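Local atomic coordinates of cellulose 1,4-beta-cellobiosidase (Clostridium thermocellum, PDB entry 3ZQX), a protein that probably hydrolyses cellulose to cellobiose as a cellulosomal enzyme, of which this is the family 3b carbohydrate-binding module. Residues S50-I61 with T94-D105; I61-S69 with L79-K87. The protein carries 1 engineered substitution. All coordinates share one frame; numbering follows the deposited sequence.

Contact 1 (S50-I61 with T94-D105)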
loop_
_atom_site.group_PDB
_atom_site.type_symbol
_atom_site.label_atom_id
_atom_site.label_comp_id
_atom_site.label_asym_id
_atom_site.label_seq_id
_atom_site.Cartn_x
_atom_site.Cartn_y
_atom_site.Cartn_z
ATOM N N SER A 50 16.392 -11.844 2.036
ATOM C CA SER A 50 16.204 -12.083 0.613
ATOM C C SER A 50 15.520 -10.867 -0.008
ATOM O O SER A 50 14.810 -10.120 0.673
ATOM C CB SER A 50 15.356 -13.340 0.384
ATOM O OG SER A 50 15.021 -13.506 -0.991
ATOM N N GLN A 51 15.759 -10.650 -1.293
ATOM C CA GLN A 51 15.110 -9.564 -2.006
ATOM C C GLN A 51 13.603 -9.618 -1.839
ATOM O O GLN A 51 12.979 -10.665 -2.046
ATOM C CB GLN A 51 15.456 -9.651 -3.490
ATOM C CG GLN A 51 14.656 -8.714 -4.362
ATOM C CD GLN A 51 15.071 -8.792 -5.811
ATOM O OE1 GLN A 51 14.544 -9.600 -6.581
ATOM N NE2 GLN A 51 16.030 -7.958 -6.193
ATOM N N LEU A 52 13.029 -8.483 -1.470
ATOM C CA LEU A 52 11.590 -8.309 -1.441
ATOM C C LEU A 52 11.109 -7.856 -2.807
ATOM O O LEU A 52 11.754 -7.021 -3.463
ATOM C CB LEU A 52 11.221 -7.253 -0.409
ATOM C CG LEU A 52 11.276 -7.750 1.029
ATOM C CD1 LEU A 52 11.398 -6.570 1.982
ATOM C CD2 LEU A 52 10.047 -8.583 1.350
ATOM N N GLN A 53 9.964 -8.390 -3.228
ATOM C CA GLN A 53 9.384 -8.083 -4.523
ATOM C C GLN A 53 7.918 -7.722 -4.369
ATOM O O GLN A 53 7.181 -8.345 -3.591
ATOM C CB GLN A 53 9.500 -9.301 -5.433
ATOM C CG GLN A 53 10.925 -9.769 -5.594
ATOM C CD GLN A 53 11.033 -11.028 -6.421
ATOM O OE1 GLN A 53 10.074 -11.794 -6.549
ATOM N NE2 GLN A 53 12.211 -11.256 -6.985
ATOM N N PHE A 54 7.503 -6.706 -5.115
ATOM C CA PHE A 54 6.105 -6.309 -5.237
ATOM C C PHE A 54 5.566 -6.781 -6.577
ATOM O O PHE A 54 6.247 -6.647 -7.600
ATOM C CB PHE A 54 6.014 -4.785 -5.185
ATOM C CG PHE A 54 4.660 -4.240 -5.561
ATOM C CD1 PHE A 54 3.684 -4.073 -4.603
ATOM C CD2 PHE A 54 4.367 -3.884 -6.870
ATOM C CE1 PHE A 54 2.435 -3.571 -4.935
ATOM C CE2 PHE A 54 3.124 -3.381 -7.209
ATOM C CZ PHE A 54 2.159 -3.224 -6.240
ATOM N N ILE A 55 4.347 -7.315 -6.581
ATOM C CA ILE A 55 3.682 -7.660 -7.829
ATOM C C ILE A 55 2.223 -7.237 -7.766
ATOM O O ILE A 55 1.528 -7.498 -6.772
ATOM C CB ILE A 55 3.755 -9.166 -8.136
ATOM C CG1 ILE A 55 5.185 -9.703 -8.019
ATOM C CG2 ILE A 55 3.196 -9.442 -9.528
ATOM C CD1 ILE A 55 5.574 -10.149 -6.625
ATOM N N CYS A 56 1.771 -6.564 -8.822
ATOM C CA CYS A 56 0.370 -6.180 -8.975
ATOM C C CYS A 56 -0.217 -6.902 -10.180
ATOM O O CYS A 56 0.159 -6.619 -11.320
ATOM C CB CYS A 56 0.240 -4.677 -9.189
ATOM S SG CYS A 56 -1.433 -4.165 -9.620
ATOM N N TYR A 57 -1.138 -7.824 -9.928
ATOM C CA TYR A 57 -1.750 -8.592 -11.006
ATOM C C TYR A 57 -2.822 -7.817 -11.749
ATOM O O TYR A 57 -3.131 -8.163 -12.887
ATOM C CB TYR A 57 -2.297 -9.939 -10.496
ATOM C CG TYR A 57 -1.187 -10.865 -10.061
ATOM C CD1 TYR A 57 -0.282 -11.356 -10.984
ATOM C CD2 TYR A 57 -1.016 -11.216 -8.732
ATOM C CE1 TYR A 57 0.748 -12.180 -10.608
ATOM C CE2 TYR A 57 0.024 -12.046 -8.343
ATOM C CZ TYR A 57 0.900 -12.523 -9.286
ATOM O OH TYR A 57 1.942 -13.338 -8.898
ATOM N N TYR A 58 -3.480 -6.863 -11.093
ATOM C CA TYR A 58 -4.374 -5.974 -11.812
ATOM C C TYR A 58 -4.548 -4.641 -11.115
ATOM O O TYR A 58 -4.689 -4.601 -9.899
ATOM C CB TYR A 58 -5.736 -6.644 -11.962
ATOM C CG TYR A 58 -6.755 -5.729 -12.585
ATOM C CD1 TYR A 58 -6.673 -5.387 -13.928
ATOM C CD2 TYR A 58 -7.780 -5.182 -11.827
ATOM C CE1 TYR A 58 -7.598 -4.535 -14.505
ATOM C CE2 TYR A 58 -8.707 -4.332 -12.394
ATOM C CZ TYR A 58 -8.607 -4.010 -13.729
ATOM O OH TYR A 58 -9.528 -3.165 -14.298
ATOM N N THR A 59 -4.576 -3.558 -11.885
ATOM C CA THR A 59 -5.176 -2.314 -11.429
ATOM C C THR A 59 -5.705 -1.546 -12.643
ATOM O O THR A 59 -5.071 -1.578 -13.695
ATOM C CB THR A 59 -4.180 -1.466 -10.611
ATOM O OG1 THR A 59 -4.829 -0.274 -10.164
ATOM C CG2 THR A 59 -2.947 -1.087 -11.413
ATOM N N PRO A 60 -6.820 -0.809 -12.500
ATOM C CA PRO A 60 -7.316 -0.060 -13.665
ATOM C C PRO A 60 -6.364 1.028 -14.172
ATOM O O PRO A 60 -6.468 1.418 -15.338
ATOM C CB PRO A 60 -8.611 0.579 -13.149
ATOM C CG PRO A 60 -9.060 -0.316 -12.042
ATOM C CD PRO A 60 -7.786 -0.803 -11.387
ATOM N N ILE A 61 -5.468 1.520 -13.326
ATOM C CA ILE A 61 -4.554 2.590 -13.738
ATOM C C ILE A 61 -3.351 2.035 -14.507
ATOM O O ILE A 61 -2.512 2.792 -14.999
ATOM C CB ILE A 61 -4.085 3.466 -12.537
ATOM C CG1 ILE A 61 -3.245 2.657 -11.541
ATOM C CG2 ILE A 61 -5.281 4.115 -11.849
ATOM C CD1 ILE A 61 -2.584 3.508 -10.475
ATOM N N THR A 94 -8.631 5.426 -7.906
ATOM C CA THR A 94 -7.840 4.531 -8.728
ATOM C C THR A 94 -8.605 3.270 -9.096
ATOM O O THR A 94 -8.366 2.682 -10.151
ATOM C CB THR A 94 -6.543 4.101 -8.010
ATOM O OG1 THR A 94 -6.853 3.520 -6.732
ATOM C CG2 THR A 94 -5.624 5.283 -7.806
ATOM N N GLY A 95 -9.533 2.860 -8.239
ATOM C CA GLY A 95 -10.017 1.496 -8.276
ATOM C C GLY A 95 -8.982 0.580 -7.652
ATOM O O GLY A 95 -7.926 1.019 -7.190
ATOM N N GLU A 96 -9.279 -0.711 -7.639
ATOM C CA GLU A 96 -8.426 -1.648 -6.934
ATOM C C GLU A 96 -6.987 -1.616 -7.425
ATOM O O GLU A 96 -6.718 -1.569 -8.636
ATOM C CB GLU A 96 -8.985 -3.066 -7.038
ATOM C CG GLU A 96 -9.002 -3.628 -8.451
ATOM C CD GLU A 96 -9.519 -5.047 -8.507
ATOM O OE1 GLU A 96 -8.942 -5.926 -7.844
ATOM O OE2 GLU A 96 -10.505 -5.292 -9.236
ATOM N N ILE A 97 -6.064 -1.613 -6.467
ATOM C CA ILE A 97 -4.670 -1.874 -6.759
ATOM C C ILE A 97 -4.355 -3.164 -6.023
ATOM O O ILE A 97 -4.169 -3.171 -4.802
ATOM C CB ILE A 97 -3.762 -0.737 -6.237
ATOM C CG1 ILE A 97 -4.211 0.619 -6.803
ATOM C CG2 ILE A 97 -2.309 -1.028 -6.580
ATOM C CD1 ILE A 97 -3.492 1.815 -6.184
ATOM N N GLN A 98 -4.250 -4.257 -6.766
ATOM C CA GLN A 98 -3.916 -5.520 -6.135
ATOM C C GLN A 98 -2.459 -5.469 -5.730
ATOM O O GLN A 98 -1.628 -4.875 -6.429
ATOM C CB GLN A 98 -4.172 -6.676 -7.092
ATOM C CG GLN A 98 -5.642 -6.828 -7.414
ATOM C CD GLN A 98 -5.965 -8.033 -8.263
ATOM O OE1 GLN A 98 -5.133 -8.925 -8.468
ATOM N NE2 GLN A 98 -7.192 -8.076 -8.757
ATOM N N PHE A 99 -2.135 -6.074 -4.592
ATOM C CA PHE A 99 -0.737 -6.158 -4.211
ATOM C C PHE A 99 -0.378 -7.492 -3.618
ATOM O O PHE A 99 -1.152 -8.077 -2.846
ATOM C CB PHE A 99 -0.305 -5.003 -3.277
ATOM C CG PHE A 99 -0.823 -5.088 -1.856
ATOM C CD1 PHE A 99 -2.104 -4.661 -1.529
ATOM C CD2 PHE A 99 0.012 -5.531 -0.833
ATOM C CE1 PHE A 99 -2.554 -4.718 -0.220
ATOM C CE2 PHE A 99 -0.430 -5.574 0.476
ATOM C CZ PHE A 99 -1.712 -5.170 0.783
ATOM N N VAL A 100 0.812 -7.953 -3.998
ATOM C CA VAL A 100 1.485 -9.081 -3.384
ATOM C C VAL A 100 2.894 -8.626 -3.024
ATOM O O VAL A 100 3.557 -7.938 -3.824
ATOM C CB VAL A 100 1.570 -10.266 -4.360
ATOM C CG1 VAL A 100 2.633 -11.271 -3.923
ATOM C CG2 VAL A 100 0.207 -10.936 -4.493
ATOM N N ILE A 101 3.339 -8.989 -1.822
ATOM C CA ILE A 101 4.729 -8.801 -1.427
ATOM C C ILE A 101 5.300 -10.171 -1.117
ATOM O O ILE A 101 4.761 -10.913 -0.280
ATOM C CB ILE A 101 4.872 -7.916 -0.171
ATOM C CG1 ILE A 101 4.223 -6.547 -0.380
ATOM C CG2 ILE A 101 6.343 -7.772 0.214
ATOM C CD1 ILE A 101 3.941 -5.813 0.908
ATOM N N ARG A 102 6.374 -10.532 -1.804
ATOM C CA ARG A 102 6.991 -11.834 -1.611
ATOM C C ARG A 102 8.499 -11.701 -1.629
ATOM O O ARG A 102 9.028 -10.636 -1.928
ATOM C CB ARG A 102 6.514 -12.825 -2.666
ATOM C CG ARG A 102 6.897 -12.496 -4.075
ATOM C CD ARG A 102 6.195 -13.541 -4.930
ATOM N NE ARG A 102 6.354 -13.350 -6.361
ATOM C CZ ARG A 102 5.376 -13.508 -7.248
ATOM N NH1 ARG A 102 4.146 -13.846 -6.862
ATOM N NH2 ARG A 102 5.630 -13.317 -8.528
ATOM N N TYR A 103 9.187 -12.769 -1.257
ATOM C CA TYR A 103 10.636 -12.829 -1.361
ATOM C C TYR A 103 11.088 -13.535 -2.635
ATOM O O TYR A 103 10.441 -14.480 -3.094
ATOM C CB TYR A 103 11.205 -13.576 -0.166
ATOM C CG TYR A 103 11.118 -12.825 1.137
ATOM C CD1 TYR A 103 12.055 -11.862 1.456
ATOM C CD2 TYR A 103 10.101 -13.080 2.050
ATOM C CE1 TYR A 103 11.996 -11.174 2.650
ATOM C CE2 TYR A 103 10.031 -12.397 3.251
ATOM C CZ TYR A 103 10.979 -11.443 3.545
ATOM O OH TYR A 103 10.953 -10.747 4.731
ATOM N N ALA A 104 12.210 -13.094 -3.201
ATOM C CA ALA A 104 12.782 -13.760 -4.368
ATOM C C ALA A 104 13.019 -15.245 -4.122
ATOM O O ALA A 104 12.916 -16.051 -5.043
ATOM C CB ALA A 104 14.082 -13.085 -4.781
ATOM N N ASP A 105 13.374 -15.604 -2.895
ATOM C CA ASP A 105 13.609 -17.002 -2.545
ATOM C C ASP A 105 12.377 -17.712 -1.970
ATOM O O ASP A 105 12.475 -18.836 -1.491
ATOM C CB ASP A 105 14.835 -17.164 -1.642
ATOM C CG ASP A 105 14.627 -16.599 -0.256
ATOM O OD1 ASP A 105 13.516 -16.101 0.030
ATOM O OD2 ASP A 105 15.585 -16.649 0.549
HETATM O O HOH W 1 9.554 -14.464 -5.923
HETATM O O HOH W 2 8.195 -12.293 -8.599
#

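Contact 2 (I61-S69 with L79-K87)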
loop_
_atom_site.group_PDB
_atom_site.type_symbol
_atom_site.label_atom_id
_atom_site.label_comp_id
_atom_site.label_asym_id
_atom_site.label_seq_id
_atom_site.Cartn_x
_atom_site.Cartn_y
_atom_site.Cartn_z
ATOM N N ILE A 61 -5.468 1.520 -13.326
ATOM C CA ILE A 61 -4.554 2.590 -13.738
ATOM C C ILE A 61 -3.351 2.035 -14.507
ATOM O O ILE A 61 -2.512 2.792 -14.999
ATOM C CB ILE A 61 -4.085 3.466 -12.537
ATOM C CG1 ILE A 61 -3.245 2.657 -11.541
ATOM C CG2 ILE A 61 -5.281 4.115 -11.849
ATOM C CD1 ILE A 61 -2.584 3.508 -10.475
ATOM N N GLY A 62 -3.278 0.708 -14.543
ATOM C CA GLY A 62 -2.285 -0.110 -15.218
ATOM C C GLY A 62 -1.138 -0.402 -14.266
ATOM O O GLY A 62 -0.561 0.506 -13.670
ATOM N N SER A 63 -0.656 -1.634 -14.275
ATOM C CA SER A 63 0.335 -2.028 -13.288
ATOM C C SER A 63 1.673 -1.415 -13.654
ATOM O O SER A 63 2.504 -1.172 -12.783
ATOM C CB SER A 63 0.430 -3.545 -13.179
ATOM O OG SER A 63 0.830 -4.103 -14.406
ATOM N N GLY A 64 1.862 -1.132 -14.938
ATOM C CA GLY A 64 3.080 -0.493 -15.405
ATOM C C GLY A 64 3.232 0.947 -14.950
ATOM O O GLY A 64 4.306 1.534 -15.078
ATOM N N ASN A 65 2.160 1.522 -14.418
ATOM C CA ASN A 65 2.214 2.871 -13.880
ATOM C C ASN A 65 2.540 2.924 -12.393
ATOM O O ASN A 65 2.587 4.001 -11.810
ATOM C CB ASN A 65 0.924 3.613 -14.194
ATOM C CG ASN A 65 0.846 3.990 -15.647
ATOM O OD1 ASN A 65 1.826 4.476 -16.205
ATOM N ND2 ASN A 65 -0.292 3.735 -16.282
ATOM N N LEU A 66 2.779 1.756 -11.794
ATOM C CA LEU A 66 3.196 1.673 -10.401
ATOM C C LEU A 66 4.715 1.656 -10.308
ATOM O O LEU A 66 5.395 1.058 -11.141
ATOM C CB LEU A 66 2.647 0.398 -9.756
ATOM C CG LEU A 66 1.130 0.196 -9.842
ATOM C CD1 LEU A 66 0.712 -1.140 -9.253
ATOM C CD2 LEU A 66 0.398 1.337 -9.152
ATOM N N ILE A 67 5.235 2.306 -9.274
ATOM C CA ILE A 67 6.670 2.357 -9.022
ATOM C C ILE A 67 6.895 1.891 -7.586
ATOM O O ILE A 67 6.837 2.689 -6.650
ATOM C CB ILE A 67 7.224 3.785 -9.218
ATOM C CG1 ILE A 67 6.851 4.326 -10.601
ATOM C CG2 ILE A 67 8.736 3.801 -9.027
ATOM C CD1 ILE A 67 7.218 5.785 -10.810
ATOM N N PRO A 68 7.074 0.579 -7.388
ATOM C CA PRO A 68 7.255 0.046 -6.037
ATOM C C PRO A 68 8.674 0.172 -5.512
ATOM O O PRO A 68 9.632 0.059 -6.275
ATOM C CB PRO A 68 6.893 -1.428 -6.204
ATOM C CG PRO A 68 7.335 -1.749 -7.606
ATOM C CD PRO A 68 7.023 -0.492 -8.403
ATOM N N SER A 69 8.797 0.300 -4.199
ATOM C CA SER A 69 10.085 0.229 -3.531
ATOM C C SER A 69 9.847 -0.222 -2.101
ATOM O O SER A 69 8.700 -0.354 -1.664
ATOM C CB SER A 69 10.802 1.591 -3.574
ATOM O OG SER A 69 10.037 2.612 -2.957
ATOM N N LEU A 79 6.528 -1.369 2.409
ATOM C CA LEU A 79 6.358 -1.231 0.973
ATOM C C LEU A 79 5.931 0.202 0.680
ATOM O O LEU A 79 5.008 0.724 1.312
ATOM C CB LEU A 79 5.225 -2.144 0.488
ATOM C CG LEU A 79 4.701 -1.874 -0.927
ATOM C CD1 LEU A 79 5.720 -2.268 -1.990
ATOM C CD2 LEU A 79 3.365 -2.570 -1.154
ATOM N N GLN A 80 6.584 0.825 -0.300
ATOM C CA GLN A 80 6.189 2.122 -0.806
ATOM C C GLN A 80 5.706 1.978 -2.241
ATOM O O GLN A 80 6.336 1.311 -3.068
ATOM C CB GLN A 80 7.378 3.088 -0.767
ATOM C CG GLN A 80 7.112 4.422 -1.438
ATOM C CD GLN A 80 8.110 5.466 -0.998
ATOM O OE1 GLN A 80 8.203 5.770 0.183
ATOM N NE2 GLN A 80 8.891 6.000 -1.938
ATOM N N LEU A 81 4.569 2.595 -2.534
ATOM C CA LEU A 81 4.139 2.748 -3.915
ATOM C C LEU A 81 4.171 4.197 -4.311
ATOM O O LEU A 81 3.586 5.064 -3.641
ATOM C CB LEU A 81 2.730 2.218 -4.152
ATOM C CG LEU A 81 2.565 0.718 -3.995
ATOM C CD1 LEU A 81 1.130 0.331 -4.288
ATOM C CD2 LEU A 81 3.537 -0.028 -4.911
ATOM N N GLU A 82 4.884 4.443 -5.397
ATOM C CA GLU A 82 4.826 5.695 -6.118
ATOM C C GLU A 82 4.217 5.384 -7.483
ATOM O O GLU A 82 3.896 4.234 -7.785
ATOM C CB GLU A 82 6.214 6.323 -6.219
ATOM C CG GLU A 82 6.667 6.885 -4.882
ATOM C CD GLU A 82 8.114 7.278 -4.860
ATOM O OE1 GLU A 82 8.965 6.372 -4.928
ATOM O OE2 GLU A 82 8.406 8.491 -4.771
ATOM N N PHE A 83 4.040 6.416 -8.298
ATOM C CA PHE A 83 3.266 6.299 -9.520
ATOM C C PHE A 83 3.872 7.152 -10.608
ATOM O O PHE A 83 4.496 8.173 -10.350
ATOM C CB PHE A 83 1.826 6.782 -9.289
ATOM C CG PHE A 83 1.136 6.071 -8.157
ATOM C CD1 PHE A 83 1.278 6.523 -6.854
ATOM C CD2 PHE A 83 0.365 4.947 -8.389
ATOM C CE1 PHE A 83 0.675 5.846 -5.798
ATOM C CE2 PHE A 83 -0.248 4.270 -7.340
ATOM C CZ PHE A 83 -0.092 4.725 -6.048
ATOM N N LYS A 84 3.656 6.730 -11.844
ATOM C CA LYS A 84 3.907 7.578 -13.000
ATOM C C LYS A 84 2.820 8.649 -13.074
ATOM O O LYS A 84 1.942 8.708 -12.199
ATOM C CB LYS A 84 3.945 6.727 -14.265
ATOM C CG LYS A 84 5.118 5.758 -14.275
ATOM C CD LYS A 84 5.241 5.018 -15.587
ATOM C CE LYS A 84 6.384 4.011 -15.533
ATOM N NZ LYS A 84 6.385 3.135 -16.741
ATOM N N ASP A 85 2.842 9.474 -14.125
ATOM C CA ASP A 85 1.987 10.655 -14.112
ATOM C C ASP A 85 0.659 10.191 -14.702
ATOM O O ASP A 85 0.365 10.362 -15.885
ATOM C CB ASP A 85 2.657 11.702 -15.045
ATOM C CG ASP A 85 1.912 13.028 -15.121
ATOM O OD1 ASP A 85 0.975 13.260 -14.345
ATOM O OD2 ASP A 85 2.285 13.862 -15.971
ATOM N N VAL A 86 -0.221 9.835 -13.772
ATOM C CA VAL A 86 -1.567 9.357 -14.046
ATOM C C VAL A 86 -2.441 10.297 -13.259
ATOM O O VAL A 86 -2.259 10.455 -12.051
ATOM C CB VAL A 86 -1.814 7.904 -13.577
ATOM C CG1 VAL A 86 -3.291 7.551 -13.706
ATOM C CG2 VAL A 86 -0.966 6.932 -14.385
ATOM N N LYS A 87 -3.361 10.951 -13.946
ATOM C CA LYS A 87 -4.200 11.940 -13.310
ATOM C C LYS A 87 -5.300 11.258 -12.506
ATOM O O LYS A 87 -5.920 10.283 -12.964
ATOM C CB LYS A 87 -4.798 12.881 -14.367
ATOM C CG LYS A 87 -3.793 13.396 -15.414
ATOM C CD LYS A 87 -2.599 14.102 -14.787
ATOM C CE LYS A 87 -1.725 14.755 -15.857
ATOM N NZ LYS A 87 -0.539 15.447 -15.269
HETATM O O HOH W 3 3.349 3.081 -18.165
HETATM O O HOH W 4 8.531 3.796 -4.729
#

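Contact 1 (S50-I61 with T94-D105)
Leu52 and Tyr103 stand side by side on the tightly packed face of this antiparallel pairing. Leu52 CD2 lies over one face of the Tyr103 ring, 3.8 Å from the ring centroid, in a CH-pi contact. The same methyl meets Ile101 CG2. Further along, the Phe54 side chain crosses Phe99 at about a right angle, with CE1 of Phe54 3.5 Å from CB of Phe99. Phe54 CG is anti to the backbone N (chi1 169°), beside the carbonyl carbon, and from there CE1 meets Phe99 CB. Leu66, Pro68, Leu79 and Leu81 also pack on Phe54.

The other face is more polar and carries two ordered waters. Ile55 CD1 sits over one face of the Arg102 guanidinium, 3.3 Å from Arg102 NE. Arg102 NH1 donates to Tyr57 OH at 3.0 Å, and it also forms a salt bridge with Glu18. Arg102 NH2 reaches Gln53 OE1 through water 2. Water 1 links the same Gln53 OE1 to Tyr103 O. Gln53 NE2 donates to Gln51 OE1 at 2.9 Å, and the acceptor lies in the Gln53 amide plane. These bonds fix the rotation of the amide.

The contact is looser beyond Ile55. There the paired hydrogen bonds of Gln53 with Arg102 and Ile55 with Val100 give way to single ones. Gln98 N donates to Tyr58 O at 3.2 Å, and Thr59 OG1 donates to Glu96 O at 2.8 Å. Tyr58 N is buried without a partner. The Glu96 carboxylate, paired with Lys22, meets the edge of the Tyr58 ring nearly perpendicularly.

Strand 52-55 thus pairs with 97-103 at the margin of its sheet. Phe54 is turned to the hairpin 66-71/78-83, and the other face mixes polar and apolar groups, within the beta sandwich of family 3 carbohydrate-binding modules.

Contact 2 (I61-S69 with L79-K87)
Leu66 and Phe83 run side by side at the apolar centre, with Leu66 CD2 3.5 Å from Phe83 CE2. Ile61 crosses the same phenylalanine at about a right angle and brings CD1 to 3.9 Å from Phe83 CD2. Two aliphatic methyls therefore share the CD2 and CE2 atoms of the ring. Ile25 and Leu35 also touch Phe83, so it is enclosed within the fold. On the same face, Pro68 CB meets Leu81 CD2 at 3.9 Å.

Val86 extends this centre toward the turn. Its CG2 rests against the Asn65 amide, 3.7 Å from Asn65 CG. On the opposite face of the strands, the extended Ile67 side chain brings CD1 to 3.6 Å from Phe83 C.

The strands themselves pair in antiparallel fashion. Ile67 and Glu82 bond both ways, as do Ser69 and Gln80; Lys84 N adds a bond to Asn65 O.

Asn65 ND2 donates to Ile61 O at 2.7 Å, almost straight (174°) and close to the amide plane. The bond sets how the Asn65 amide is turned and ties the 3-10 turn at 63-65 back to Ile61. The Lys84 chain crosses Asn65 at about a right angle and passes OD1 at its CD. Asn65 OD1 accepts a bond from water 3. The extended Lys84 chain carries NZ to Gly64 O at 3.1 Å.

The polar edge lies beside Ile67, on the face with Ser69, Gln80 and Glu82. Water 4 donates to Ile67 O and to Glu82 OE1, and accepts from Ser69 OG at 2.6 Å. Gln80 NE2 makes a weak bond to Glu82 OE1, while its OE1 is held by Arg41.

No salt bridge crosses this hairpin. Its chemistry implies cohesion from the apolar face of Leu66, Pro68, Leu81 and Phe83 and from backbone bonds, with a lysine on a neutral carbonyl and water joining the polar groups.

How the contacts relate
From the N terminus, the chain first enters contact 1 at Ser50, runs through strand 52-55 and the loop to Ile61, then passes directly into contact 2. Ile61 belongs to both. Contact 2 closes the shorter loop, the hairpin of strands 66-71 and 78-83. The chain returns at Thr94 to close the longer loop of contact 1, so contact 2 is nested inside it and the two do not cross. Their centres are about 11 Å apart. They meet where Cys56 packs on Leu66, and Phe54 on Pro68 and Leu81. Together they join the sheet holding 97-103 to the facing sheet holding the hairpin.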